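Long-range contacts in SusD homolog (Bacteroides thetaiotaomicron, PDB 3EHM), which probably binds mucin O-glycans at the cell surface as a SusD-like lipoprotein, contributing to glycan uptake by a gut symbiont: residues L257-A262 / S337-F342; N31-V36 / D190-G195; G392-L397 / I413-P418; D363-Y368 / K419-T424. One frame throughout, in Å; residues are numbered along the deposited sequence.

Contact 1: L257-A262 / S337-F342; sequences LNSMLA and SPLYWF
The backbones come nearest at Asn258 and Ser337, whose CA atoms lie 5.8 Å apart. In 257-262 a type I beta turn from Asn258 to Leu261 leads into helix 261-266, while 337-342 runs into a short strand that pairs antiparallel with 246-248 and carries a classic beta bulge where Trp341 and Phe342 both face Ala246. Asn258 joins the two through both ends of its amide. With CG anti to the backbone N (chi1 -174°) and the amide turned by chi2 (-74°), OD1 turns back to cap its own turn, accepting from Met260 N at 2.8 Å in the carbonyl plane. ND2 reaches across and donates to Ser337 O at 2.9 Å; the bond is almost straight (177° at the hydrogen), yet it meets that oxygen from above the carbonyl plane. An alanine here would remove both bonds and would probably loosen the turn and its tie to the chain ahead of the strand. The buried amide also lies beside apolar carbon, Leu339 CD2 being 3.9 Å from Asn258 ND2. Ser259 OG, hydrogen-bonded to Pro38 O, is touched from the other segment by the second methyl of the same leucine, with Leu339 CD1 3.5 Å from Ser259 OG.

Contact 2: N31-V36 / D190-G195; sequences NMQQRV and DLIYNG
Gln33, on helix 23-36, and Leu191, in the loop before helix 197-215, bury the most surface here. The glutamine leaves the helix with CG anti to its carbonyl carbon and an extended chain, so that the amide arrives at the loop backbone. OE1 accepts from Leu191 N at 2.8 Å, in the carbonyl plane and on a lone pair, although the bond is bent, 136° at the hydrogen. NE2 of the same amide donates to Tyr189 O and Phe29 O, so both its ends are held. The Leu191 side chain crosses the glutamine obliquely, with Leu191 CB 3.4 Å from Gln33 OE1; Ile192 CG1 flanks that oxygen at 3.5 Å from Gln33 OE1. Asp190 shapes the loop that presents this N-H. Its OD1 takes Ile192 N and Tyr193 N, each at 2.8 Å from Asp190 OD1, and OD2 takes Gly195 N as well as the indole NE1 of Trp200. An alanine at Asp190 would lose all four bonds and would probably let the loop drift from the glutamine. Leu191 and Ile192 also touch strand 246-248. The carboxylate gripping successive backbone N-H groups forms an Asx turn together with an Asx motif.

Contact 3: G392-L397 / I413-P418; sequences GKPTGL and IGNTSP
Two irregular segments of the long loop between helices 384-388 and 429-445 lie against each other here, without a hydrogen bond between them, and Lys393 and Ser417 have their CA atoms 5.1 Å apart. The contact is mostly van der Waals, and Pro394 carries much of it. Its ring meets the side chain of Asn415 obliquely, with Pro394 CG 3.6 Å from Asn415 CB and also against the amide carbon. Pro394 CD adds a touch on Thr416 O at 3.6 Å, an oxygen that accepts a hydrogen bond from Tyr283 OH. The proline also touches Tyr279, Leu411 and Tyr283. In the next residue back, chi1 (-81°) sets Lys393 CG 3.8 Å from Asn415 O, and the bend at chi2 (61°) turns the rest of the chain so that NZ comes near Ser417 CB. The charge itself goes elsewhere: NZ donates to Thr391 O and forms a salt bridge with Asp422. Weak polar contact centres on Gly392 O, which is buried and has no hydrogen-bond partner in the model. Three carbons of 413-418 approach it instead: Ser417 CA makes a CA-H...O contact at 3.4 Å, Pro418 CD lies 3.5 Å from Gly392 O, and Ser417 CB approaches Gly392 O to 3.3 Å.

Contact 4: D363-Y368 / K419-T424; sequences DPKTFY and KWDDYT
Trp420 carries this contact, its indole set against the first turn of helix 364-378 with CG anti to the backbone N (chi1 -178°). Apolar and CH-pi contacts dominate. The fully extended Lys365 crosses one indole face obliquely: CB stands over the five-membered ring, 3.6 Å from the centroid of that Trp420 ring and only 7° off its normal, and Lys365 CG and CD continue over Trp420 CG and CD1. Farther along, Pro364 CB packs against Trp420 CH2 at the rim of the six-membered ring, 3.8 Å away. Aromatic contact comes from Tyr368, whose ring and the six-membered ring of Trp420 are inclined at 51°, centroids 5.1 Å apart. Trp420 CE3 sits over one face of the tyrosine toward its rim, 3.5 Å from Tyr368 CD2. The charged end of the lysine goes past the indole: Lys365 NZ forms a salt bridge with Asp421 OD2 at 3.3 Å, weak as a hydrogen bond, at an exposed aspartate.

Each backbone is also shaped locally. Asp363 is the N-cap of the helix, its OD1 accepting from Thr366 OG1 through the anti lone pair, and a type I beta turn from Lys419 to Asp422 carries Trp420 and Asp421 at its corners. The opposite indole face meets Tyr423 OH, 3.6 Å above the ring plane. Around the two segments, helix 344-356 packs on Pro364 and Phe367, whereas helix 429-445 meets Trp420 through Gln433 and Tyr368 through Gln440, so the turn of 419-424 packs against both helix 364-378 and helix 429-445, which also meet each other through Tyr368 and Gln440.

Overall arrangement
The four contacts form two pairs. Contacts 1 and 2, with centres about 13 Å apart on the same side of the chain's centre, meet through the Trp341 indole: Trp341 CZ2 is 3.4 Å from Val36 CG2, and Trp341 CH2 is 3.6 Å from Ile192 CD1. Strand 246-248 also borders both. Contacts 3 and 4, centres about 16 Å apart, share a continuous chain from 413 to 424, and contact 3 is nested in the loop that contact 4 closes. Probable hydrogen bonds tie them, Ser417 OG to Asp422 OD2 and Pro418 O to Tyr368 OH, each at 2.6 Å. Contacts 2 and 3 lie on opposite sides of the chain's centre, about 39 Å between centres.

Contact 1: L257-A262 / S337-F342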
loop_
_atom_site.group_PDB
_atom_site.type_symbol
_atom_site.label_atom_id
_atom_site.label_comp_id
_atom_site.label_asym_id
_atom_site.label_seq_id
_atom_site.Cartn_x
_atom_site.Cartn_y
_atom_site.Cartn_z
ATOM N N LEU A 257 -1.378 13.720 -14.394
ATOM C CA LEU A 257 -2.205 14.453 -13.450
ATOM C C LEU A 257 -2.311 13.544 -12.230
ATOM O O LEU A 257 -2.850 12.442 -12.328
ATOM C CB LEU A 257 -3.602 14.689 -14.029
ATOM C CG LEU A 257 -4.605 15.374 -13.095
ATOM C CD1 LEU A 257 -4.111 16.781 -12.760
ATOM C CD2 LEU A 257 -5.978 15.428 -13.760
ATOM N N ASN A 258 -1.797 13.980 -11.086
ATOM C CA ASN A 258 -1.884 13.127 -9.910
ATOM C C ASN A 258 -3.334 12.665 -9.780
ATOM O O ASN A 258 -4.258 13.478 -9.776
ATOM C CB ASN A 258 -1.444 13.870 -8.653
ATOM C CG ASN A 258 -1.399 12.964 -7.445
ATOM O OD1 ASN A 258 -2.435 12.591 -6.898
ATOM N ND2 ASN A 258 -0.196 12.579 -7.038
ATOM N N SER A 259 -3.515 11.356 -9.678
ATOM C CA SER A 259 -4.839 10.756 -9.608
ATOM C C SER A 259 -5.618 10.882 -8.304
ATOM O O SER A 259 -6.744 10.396 -8.213
ATOM C CB SER A 259 -4.741 9.287 -10.027
ATOM O OG SER A 259 -3.537 8.713 -9.546
HETATM N N MSE A 260 -5.036 11.520 -7.296
HETATM C CA MSE A 260 -5.752 11.721 -6.039
HETATM C C MSE A 260 -6.624 12.972 -6.145
HETATM O O MSE A 260 -7.557 13.163 -5.367
HETATM C CB MSE A 260 -4.779 11.924 -4.873
HETATM C CG MSE A 260 -3.942 10.729 -4.503
HETATM SE SE MSE A 260 -2.817 11.201 -2.981
HETATM C CE MSE A 260 -4.223 11.373 -1.661
ATOM N N LEU A 261 -6.322 13.828 -7.113
ATOM C CA LEU A 261 -7.073 15.070 -7.267
ATOM C C LEU A 261 -8.570 14.910 -7.521
ATOM O O LEU A 261 -9.382 15.612 -6.915
ATOM C CB LEU A 261 -6.444 15.927 -8.369
ATOM C CG LEU A 261 -5.067 16.483 -7.992
ATOM C CD1 LEU A 261 -4.502 17.302 -9.148
ATOM C CD2 LEU A 261 -5.200 17.349 -6.747
ATOM N N ALA A 262 -8.943 13.997 -8.408
ATOM C CA ALA A 262 -10.359 13.789 -8.706
ATOM C C ALA A 262 -11.182 13.556 -7.434
ATOM O O ALA A 262 -12.177 14.240 -7.198
ATOM C CB ALA A 262 -10.528 12.612 -9.659
ATOM N N SER A 337 2.211 16.266 -8.185
ATOM C CA SER A 337 2.624 15.393 -7.092
ATOM C C SER A 337 2.821 13.966 -7.591
ATOM O O SER A 337 2.111 13.495 -8.483
ATOM C CB SER A 337 1.582 15.395 -5.972
ATOM O OG SER A 337 1.435 16.683 -5.414
ATOM N N PRO A 338 3.790 13.255 -7.015
ATOM C CA PRO A 338 4.049 11.879 -7.433
ATOM C C PRO A 338 3.261 10.847 -6.637
ATOM O O PRO A 338 2.554 11.177 -5.686
ATOM C CB PRO A 338 5.542 11.737 -7.191
ATOM C CG PRO A 338 5.721 12.504 -5.917
ATOM C CD PRO A 338 4.855 13.744 -6.118
ATOM N N LEU A 339 3.375 9.596 -7.069
ATOM C CA LEU A 339 2.770 8.463 -6.383
ATOM C C LEU A 339 4.010 7.626 -6.109
ATOM O O LEU A 339 4.879 7.508 -6.973
ATOM C CB LEU A 339 1.788 7.715 -7.286
ATOM C CG LEU A 339 0.451 8.433 -7.502
ATOM C CD1 LEU A 339 -0.509 7.520 -8.250
ATOM C CD2 LEU A 339 -0.144 8.819 -6.157
ATOM N N TYR A 340 4.103 7.060 -4.914
ATOM C CA TYR A 340 5.283 6.295 -4.535
ATOM C C TYR A 340 5.132 4.780 -4.568
ATOM O O TYR A 340 4.170 4.233 -4.032
ATOM C CB TYR A 340 5.717 6.722 -3.135
ATOM C CG TYR A 340 5.955 8.205 -2.999
ATOM C CD1 TYR A 340 7.179 8.769 -3.353
ATOM C CD2 TYR A 340 4.956 9.046 -2.511
ATOM C CE1 TYR A 340 7.405 10.134 -3.217
ATOM C CE2 TYR A 340 5.169 10.412 -2.374
ATOM C CZ TYR A 340 6.396 10.947 -2.725
ATOM O OH TYR A 340 6.619 12.294 -2.564
ATOM N N TRP A 341 6.104 4.117 -5.191
ATOM C CA TRP A 341 6.134 2.660 -5.294
ATOM C C TRP A 341 6.949 2.082 -4.137
ATOM O O TRP A 341 6.546 1.103 -3.499
ATOM C CB TRP A 341 6.803 2.222 -6.599
ATOM C CG TRP A 341 6.018 2.450 -7.856
ATOM C CD1 TRP A 341 4.830 3.112 -7.988
ATOM C CD2 TRP A 341 6.402 2.044 -9.173
ATOM N NE1 TRP A 341 4.452 3.145 -9.312
ATOM C CE2 TRP A 341 5.401 2.497 -10.059
ATOM C CE3 TRP A 341 7.499 1.343 -9.689
ATOM C CZ2 TRP A 341 5.464 2.270 -11.436
ATOM C CZ3 TRP A 341 7.562 1.116 -11.057
ATOM C CH2 TRP A 341 6.550 1.580 -11.916
ATOM N N PHE A 342 8.106 2.685 -3.881
ATOM C CA PHE A 342 8.978 2.213 -2.808
ATOM C C PHE A 342 9.925 3.330 -2.380
ATOM O O PHE A 342 10.591 3.936 -3.215
ATOM C CB PHE A 342 9.781 0.998 -3.288
ATOM C CG PHE A 342 10.241 0.092 -2.174
ATOM C CD1 PHE A 342 11.143 0.542 -1.216
ATOM C CD2 PHE A 342 9.756 -1.209 -2.076
ATOM C CE1 PHE A 342 11.555 -0.293 -0.171
ATOM C CE2 PHE A 342 10.160 -2.051 -1.037
ATOM C CZ PHE A 342 11.062 -1.589 -0.083
#

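Contact 2: N31-V36 / D190-G195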
loop_
_atom_site.group_PDB
_atom_site.type_symbol
_atom_site.label_atom_id
_atom_site.label_comp_id
_atom_site.label_asym_id
_atom_site.label_seq_id
_atom_site.Cartn_x
_atom_site.Cartn_y
_atom_site.Cartn_z
ATOM N N ASN A 31 2.739 2.491 -20.403
ATOM C CA ASN A 31 1.381 2.141 -20.001
ATOM C C ASN A 31 1.495 1.324 -18.719
ATOM O O ASN A 31 0.763 1.555 -17.756
ATOM C CB ASN A 31 0.693 1.310 -21.094
ATOM C CG ASN A 31 -0.737 0.914 -20.727
ATOM O OD1 ASN A 31 -1.393 0.171 -21.460
ATOM N ND2 ASN A 31 -1.222 1.412 -19.599
HETATM N N MSE A 32 2.431 0.378 -18.709
HETATM C CA MSE A 32 2.650 -0.468 -17.537
HETATM C C MSE A 32 2.938 0.351 -16.287
HETATM O O MSE A 32 2.346 0.125 -15.231
HETATM C CB MSE A 32 3.826 -1.431 -17.762
HETATM C CG MSE A 32 3.525 -2.619 -18.658
HETATM SE SE MSE A 32 5.003 -3.889 -18.614
HETATM C CE MSE A 32 4.766 -4.538 -16.804
ATOM N N GLN A 33 3.864 1.297 -16.409
ATOM C CA GLN A 33 4.247 2.134 -15.283
ATOM C C GLN A 33 3.089 2.935 -14.701
ATOM O O GLN A 33 2.999 3.117 -13.486
ATOM C CB GLN A 33 5.374 3.077 -15.703
ATOM C CG GLN A 33 6.626 2.339 -16.135
ATOM C CD GLN A 33 7.667 3.260 -16.721
ATOM O OE1 GLN A 33 8.389 3.943 -15.996
ATOM N NE2 GLN A 33 7.744 3.293 -18.046
ATOM N N GLN A 34 2.204 3.413 -15.564
ATOM C CA GLN A 34 1.063 4.190 -15.104
ATOM C C GLN A 34 -0.010 3.305 -14.479
ATOM O O GLN A 34 -0.940 3.808 -13.855
ATOM C CB GLN A 34 0.454 4.965 -16.267
ATOM C CG GLN A 34 1.412 5.936 -16.916
ATOM C CD GLN A 34 0.841 6.525 -18.180
ATOM O OE1 GLN A 34 -0.102 7.314 -18.137
ATOM N NE2 GLN A 34 1.400 6.133 -19.321
ATOM N N ARG A 35 0.121 1.992 -14.651
ATOM C CA ARG A 35 -0.857 1.040 -14.121
ATOM C C ARG A 35 -0.540 0.448 -12.748
ATOM O O ARG A 35 -1.449 0.007 -12.042
ATOM C CB ARG A 35 -1.046 -0.117 -15.107
ATOM C CG ARG A 35 -1.636 0.284 -16.442
ATOM C CD ARG A 35 -3.057 0.782 -16.293
ATOM N NE ARG A 35 -3.643 1.084 -17.593
ATOM C CZ ARG A 35 -4.925 1.370 -17.785
ATOM N NH1 ARG A 35 -5.761 1.393 -16.756
ATOM N NH2 ARG A 35 -5.369 1.631 -19.010
ATOM N N VAL A 36 0.737 0.405 -12.378
ATOM C CA VAL A 36 1.126 -0.157 -11.081
ATOM C C VAL A 36 0.213 0.413 -9.998
ATOM O O VAL A 36 -0.382 -0.325 -9.214
ATOM C CB VAL A 36 2.595 0.160 -10.771
ATOM C CG1 VAL A 36 2.975 -0.387 -9.398
ATOM C CG2 VAL A 36 3.479 -0.450 -11.854
ATOM N N ASP A 190 11.500 5.448 -19.511
ATOM C CA ASP A 190 11.603 5.082 -18.099
ATOM C C ASP A 190 11.176 6.244 -17.215
ATOM O O ASP A 190 11.969 7.143 -16.931
ATOM C CB ASP A 190 13.044 4.695 -17.764
ATOM C CG ASP A 190 13.205 4.211 -16.332
ATOM O OD1 ASP A 190 12.249 4.352 -15.538
ATOM O OD2 ASP A 190 14.293 3.698 -16.002
ATOM N N LEU A 191 9.928 6.214 -16.765
ATOM C CA LEU A 191 9.400 7.285 -15.928
ATOM C C LEU A 191 9.862 7.189 -14.479
ATOM O O LEU A 191 9.613 8.099 -13.690
ATOM C CB LEU A 191 7.867 7.268 -15.970
ATOM C CG LEU A 191 7.222 7.195 -17.357
ATOM C CD1 LEU A 191 5.700 7.168 -17.224
ATOM C CD2 LEU A 191 7.662 8.400 -18.185
ATOM N N ILE A 192 10.533 6.098 -14.123
ATOM C CA ILE A 192 10.981 5.919 -12.747
ATOM C C ILE A 192 12.451 6.257 -12.502
ATOM O O ILE A 192 12.769 7.062 -11.623
ATOM C CB ILE A 192 10.770 4.464 -12.266
ATOM C CG1 ILE A 192 9.364 3.975 -12.630
ATOM C CG2 ILE A 192 11.005 4.381 -10.752
ATOM C CD1 ILE A 192 8.245 4.764 -11.992
ATOM N N TYR A 193 13.342 5.650 -13.281
ATOM C CA TYR A 193 14.776 5.854 -13.090
ATOM C C TYR A 193 15.590 6.399 -14.264
ATOM O O TYR A 193 16.814 6.321 -14.248
ATOM C CB TYR A 193 15.408 4.542 -12.627
ATOM C CG TYR A 193 14.949 4.072 -11.262
ATOM C CD1 TYR A 193 14.463 2.775 -11.077
ATOM C CD2 TYR A 193 15.058 4.898 -10.145
ATOM C CE1 TYR A 193 14.103 2.311 -9.811
ATOM C CE2 TYR A 193 14.702 4.443 -8.869
ATOM C CZ TYR A 193 14.229 3.150 -8.713
ATOM O OH TYR A 193 13.906 2.684 -7.459
ATOM N N ASN A 194 14.930 6.938 -15.281
ATOM C CA ASN A 194 15.647 7.496 -16.427
ATOM C C ASN A 194 16.665 6.524 -17.037
ATOM O O ASN A 194 17.759 6.927 -17.426
ATOM C CB ASN A 194 16.366 8.783 -16.010
ATOM C CG ASN A 194 16.806 9.625 -17.200
ATOM O OD1 ASN A 194 17.802 10.348 -17.129
ATOM N ND2 ASN A 194 16.055 9.552 -18.288
ATOM N N GLY A 195 16.310 5.245 -17.104
ATOM C CA GLY A 195 17.200 4.260 -17.695
ATOM C C GLY A 195 18.345 3.719 -16.858
ATOM O O GLY A 195 19.134 2.913 -17.352
#

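Contact 3: G392-L397 / I413-P418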
loop_
_atom_site.group_PDB
_atom_site.type_symbol
_atom_site.label_atom_id
_atom_site.label_comp_id
_atom_site.label_asym_id
_atom_site.label_seq_id
_atom_site.Cartn_x
_atom_site.Cartn_y
_atom_site.Cartn_z
ATOM N N GLY A 392 4.326 10.121 24.018
ATOM C CA GLY A 392 2.888 10.285 23.918
ATOM C C GLY A 392 2.241 9.150 23.143
ATOM O O GLY A 392 2.890 8.489 22.334
ATOM N N LYS A 393 0.958 8.918 23.398
ATOM C CA LYS A 393 0.216 7.865 22.718
ATOM C C LYS A 393 -0.749 8.484 21.716
ATOM O O LYS A 393 -1.079 9.667 21.812
ATOM C CB LYS A 393 -0.559 7.017 23.735
ATOM C CG LYS A 393 0.276 5.946 24.442
ATOM C CD LYS A 393 1.423 6.551 25.225
ATOM C CE LYS A 393 2.222 5.494 25.967
ATOM N NZ LYS A 393 3.371 6.101 26.708
ATOM N N PRO A 394 -1.214 7.698 20.732
ATOM C CA PRO A 394 -2.144 8.260 19.751
ATOM C C PRO A 394 -3.392 8.854 20.394
ATOM O O PRO A 394 -3.832 8.418 21.459
ATOM C CB PRO A 394 -2.452 7.071 18.838
ATOM C CG PRO A 394 -2.227 5.886 19.722
ATOM C CD PRO A 394 -0.980 6.268 20.476
ATOM N N THR A 395 -3.955 9.859 19.739
ATOM C CA THR A 395 -5.136 10.529 20.253
ATOM C C THR A 395 -6.412 9.832 19.821
ATOM O O THR A 395 -6.578 9.482 18.651
ATOM C CB THR A 395 -5.189 11.976 19.766
ATOM O OG1 THR A 395 -3.937 12.611 20.045
ATOM C CG2 THR A 395 -6.314 12.728 20.472
ATOM N N GLY A 396 -7.314 9.632 20.772
ATOM C CA GLY A 396 -8.566 8.986 20.453
ATOM C C GLY A 396 -9.552 10.002 19.921
ATOM O O GLY A 396 -9.345 11.209 20.035
ATOM N N LEU A 397 -10.626 9.513 19.321
ATOM C CA LEU A 397 -11.650 10.386 18.788
ATOM C C LEU A 397 -12.864 10.220 19.693
ATOM O O LEU A 397 -13.424 9.129 19.810
ATOM C CB LEU A 397 -11.973 9.977 17.347
ATOM C CG LEU A 397 -12.619 11.000 16.410
ATOM C CD1 LEU A 397 -11.900 12.337 16.516
ATOM C CD2 LEU A 397 -12.567 10.471 14.980
ATOM N N ILE A 413 -5.839 3.360 23.940
ATOM C CA ILE A 413 -5.942 2.145 24.745
ATOM C C ILE A 413 -4.993 1.025 24.337
ATOM O O ILE A 413 -5.122 0.442 23.259
ATOM C CB ILE A 413 -7.380 1.595 24.731
ATOM C CG1 ILE A 413 -8.340 2.651 25.288
ATOM C CG2 ILE A 413 -7.455 0.319 25.559
ATOM C CD1 ILE A 413 -9.807 2.252 25.232
ATOM N N GLY A 414 -4.044 0.731 25.222
ATOM C CA GLY A 414 -3.077 -0.326 24.978
ATOM C C GLY A 414 -2.147 -0.047 23.814
ATOM O O GLY A 414 -1.477 -0.956 23.322
ATOM N N ASN A 415 -2.093 1.209 23.380
ATOM C CA ASN A 415 -1.248 1.582 22.250
ATOM C C ASN A 415 0.153 1.980 22.701
ATOM O O ASN A 415 0.411 2.142 23.896
ATOM C CB ASN A 415 -1.918 2.709 21.452
ATOM C CG ASN A 415 -1.823 2.494 19.948
ATOM O OD1 ASN A 415 -2.778 2.750 19.206
ATOM N ND2 ASN A 415 -0.672 2.031 19.491
ATOM N N THR A 416 1.060 2.140 21.742
ATOM C CA THR A 416 2.448 2.467 22.051
ATOM C C THR A 416 2.871 3.871 21.599
ATOM O O THR A 416 2.142 4.554 20.877
ATOM C CB THR A 416 3.388 1.419 21.401
ATOM O OG1 THR A 416 4.724 1.594 21.880
ATOM C CG2 THR A 416 3.375 1.568 19.878
ATOM N N SER A 417 4.061 4.279 22.029
ATOM C CA SER A 417 4.622 5.590 21.704
ATOM C C SER A 417 5.761 5.471 20.687
ATOM O O SER A 417 6.156 4.368 20.312
ATOM C CB SER A 417 5.168 6.238 22.972
ATOM O OG SER A 417 6.276 5.498 23.450
ATOM N N PRO A 418 6.311 6.614 20.236
ATOM C CA PRO A 418 7.408 6.621 19.263
ATOM C C PRO A 418 8.751 6.192 19.851
ATOM O O PRO A 418 9.558 5.553 19.174
ATOM C CB PRO A 418 7.456 8.079 18.796
ATOM C CG PRO A 418 6.077 8.598 19.079
ATOM C CD PRO A 418 5.783 7.976 20.418
#

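Contact 4: D363-Y368 / K419-T424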
loop_
_atom_site.group_PDB
_atom_site.type_symbol
_atom_site.label_atom_id
_atom_site.label_comp_id
_atom_site.label_asym_id
_atom_site.label_seq_id
_atom_site.Cartn_x
_atom_site.Cartn_y
_atom_site.Cartn_z
ATOM N N ASP A 363 21.188 -3.751 14.944
ATOM C CA ASP A 363 20.345 -3.359 16.067
ATOM C C ASP A 363 19.008 -2.832 15.554
ATOM O O ASP A 363 18.966 -1.849 14.817
ATOM C CB ASP A 363 21.043 -2.259 16.871
ATOM C CG ASP A 363 20.248 -1.833 18.086
ATOM O OD1 ASP A 363 20.371 -0.660 18.497
ATOM O OD2 ASP A 363 19.507 -2.669 18.638
ATOM N N PRO A 364 17.898 -3.478 15.939
ATOM C CA PRO A 364 16.573 -3.038 15.493
ATOM C C PRO A 364 16.337 -1.552 15.738
ATOM O O PRO A 364 15.858 -0.843 14.858
ATOM C CB PRO A 364 15.629 -3.920 16.303
ATOM C CG PRO A 364 16.408 -5.195 16.423
ATOM C CD PRO A 364 17.792 -4.689 16.770
ATOM N N LYS A 365 16.691 -1.084 16.935
ATOM C CA LYS A 365 16.509 0.322 17.299
ATOM C C LYS A 365 17.194 1.270 16.325
ATOM O O LYS A 365 16.629 2.295 15.945
ATOM C CB LYS A 365 17.046 0.587 18.708
ATOM C CG LYS A 365 16.865 2.027 19.173
ATOM C CD LYS A 365 17.519 2.257 20.524
ATOM C CE LYS A 365 17.336 3.693 20.990
ATOM N NZ LYS A 365 18.089 3.952 22.248
ATOM N N THR A 366 18.418 0.931 15.932
ATOM C CA THR A 366 19.179 1.759 15.003
ATOM C C THR A 366 18.439 1.893 13.674
ATOM O O THR A 366 18.244 3.002 13.177
ATOM C CB THR A 366 20.579 1.160 14.733
ATOM O OG1 THR A 366 21.261 0.956 15.977
ATOM C CG2 THR A 366 21.405 2.111 13.875
ATOM N N PHE A 367 18.029 0.763 13.103
ATOM C CA PHE A 367 17.304 0.774 11.837
ATOM C C PHE A 367 15.992 1.533 12.003
ATOM O O PHE A 367 15.586 2.290 11.122
ATOM C CB PHE A 367 17.009 -0.654 11.361
ATOM C CG PHE A 367 18.237 -1.449 11.010
ATOM C CD1 PHE A 367 19.225 -0.906 10.194
ATOM C CD2 PHE A 367 18.405 -2.742 11.490
ATOM C CE1 PHE A 367 20.361 -1.642 9.857
ATOM C CE2 PHE A 367 19.538 -3.487 11.159
ATOM C CZ PHE A 367 20.517 -2.934 10.342
ATOM N N TYR A 368 15.337 1.319 13.140
ATOM C CA TYR A 368 14.068 1.974 13.452
ATOM C C TYR A 368 14.210 3.488 13.445
ATOM O O TYR A 368 13.461 4.194 12.770
ATOM C CB TYR A 368 13.583 1.522 14.829
ATOM C CG TYR A 368 12.379 2.267 15.369
ATOM C CD1 TYR A 368 11.097 2.038 14.861
ATOM C CD2 TYR A 368 12.514 3.152 16.436
ATOM C CE1 TYR A 368 9.981 2.669 15.415
ATOM C CE2 TYR A 368 11.411 3.786 16.994
ATOM C CZ TYR A 368 10.151 3.538 16.484
ATOM O OH TYR A 368 9.068 4.143 17.067
ATOM N N LYS A 419 8.993 6.548 21.109
ATOM C CA LYS A 419 10.268 6.223 21.747
ATOM C C LYS A 419 10.493 4.721 21.859
ATOM O O LYS A 419 9.681 3.995 22.428
ATOM C CB LYS A 419 10.357 6.881 23.127
ATOM C CG LYS A 419 11.726 6.760 23.773
ATOM C CD LYS A 419 11.774 7.498 25.102
ATOM C CE LYS A 419 13.115 7.300 25.790
ATOM N NZ LYS A 419 13.112 7.934 27.136
ATOM N N TRP A 420 11.616 4.263 21.320
ATOM C CA TRP A 420 11.941 2.844 21.319
ATOM C C TRP A 420 11.920 2.158 22.685
ATOM O O TRP A 420 11.330 1.089 22.833
ATOM C CB TRP A 420 13.305 2.631 20.656
ATOM C CG TRP A 420 13.698 1.191 20.565
ATOM C CD1 TRP A 420 14.511 0.504 21.422
ATOM C CD2 TRP A 420 13.269 0.251 19.576
ATOM N NE1 TRP A 420 14.615 -0.807 21.026
ATOM C CE2 TRP A 420 13.864 -0.990 19.894
ATOM C CE3 TRP A 420 12.439 0.335 18.450
ATOM C CZ2 TRP A 420 13.657 -2.139 19.125
ATOM C CZ3 TRP A 420 12.232 -0.808 17.684
ATOM C CH2 TRP A 420 12.841 -2.029 18.026
ATOM N N ASP A 421 12.551 2.779 23.676
ATOM C CA ASP A 421 12.640 2.213 25.021
ATOM C C ASP A 421 11.421 2.420 25.924
ATOM O O ASP A 421 11.449 2.031 27.094
ATOM C CB ASP A 421 13.878 2.776 25.729
ATOM C CG ASP A 421 15.141 2.630 24.902
ATOM O OD1 ASP A 421 15.439 1.497 24.459
ATOM O OD2 ASP A 421 15.841 3.648 24.695
ATOM N N ASP A 422 10.360 3.020 25.392
ATOM C CA ASP A 422 9.148 3.287 26.172
ATOM C C ASP A 422 8.079 2.222 25.913
ATOM O O ASP A 422 7.433 2.233 24.866
ATOM C CB ASP A 422 8.618 4.678 25.809
ATOM C CG ASP A 422 7.411 5.084 26.628
ATOM O OD1 ASP A 422 7.479 5.015 27.872
ATOM O OD2 ASP A 422 6.395 5.488 26.028
ATOM N N TYR A 423 7.877 1.319 26.873
ATOM C CA TYR A 423 6.909 0.233 26.702
ATOM C C TYR A 423 5.618 0.311 27.508
ATOM O O TYR A 423 5.630 0.541 28.715
ATOM C CB TYR A 423 7.591 -1.108 26.981
ATOM C CG TYR A 423 8.801 -1.319 26.119
ATOM C CD1 TYR A 423 10.083 -1.111 26.620
ATOM C CD2 TYR A 423 8.664 -1.635 24.770
ATOM C CE1 TYR A 423 11.201 -1.205 25.792
ATOM C CE2 TYR A 423 9.768 -1.728 23.937
ATOM C CZ TYR A 423 11.031 -1.509 24.450
ATOM O OH TYR A 423 12.118 -1.564 23.604
ATOM N N THR A 424 4.501 0.097 26.822
ATOM C CA THR A 424 3.194 0.126 27.459
ATOM C C THR A 424 3.011 -1.136 28.291
ATOM O O THR A 424 2.341 -1.120 29.317
ATOM C CB THR A 424 2.085 0.242 26.403
ATOM O OG1 THR A 424 2.221 1.501 25.736
ATOM C CG2 THR A 424 0.708 0.163 27.041
#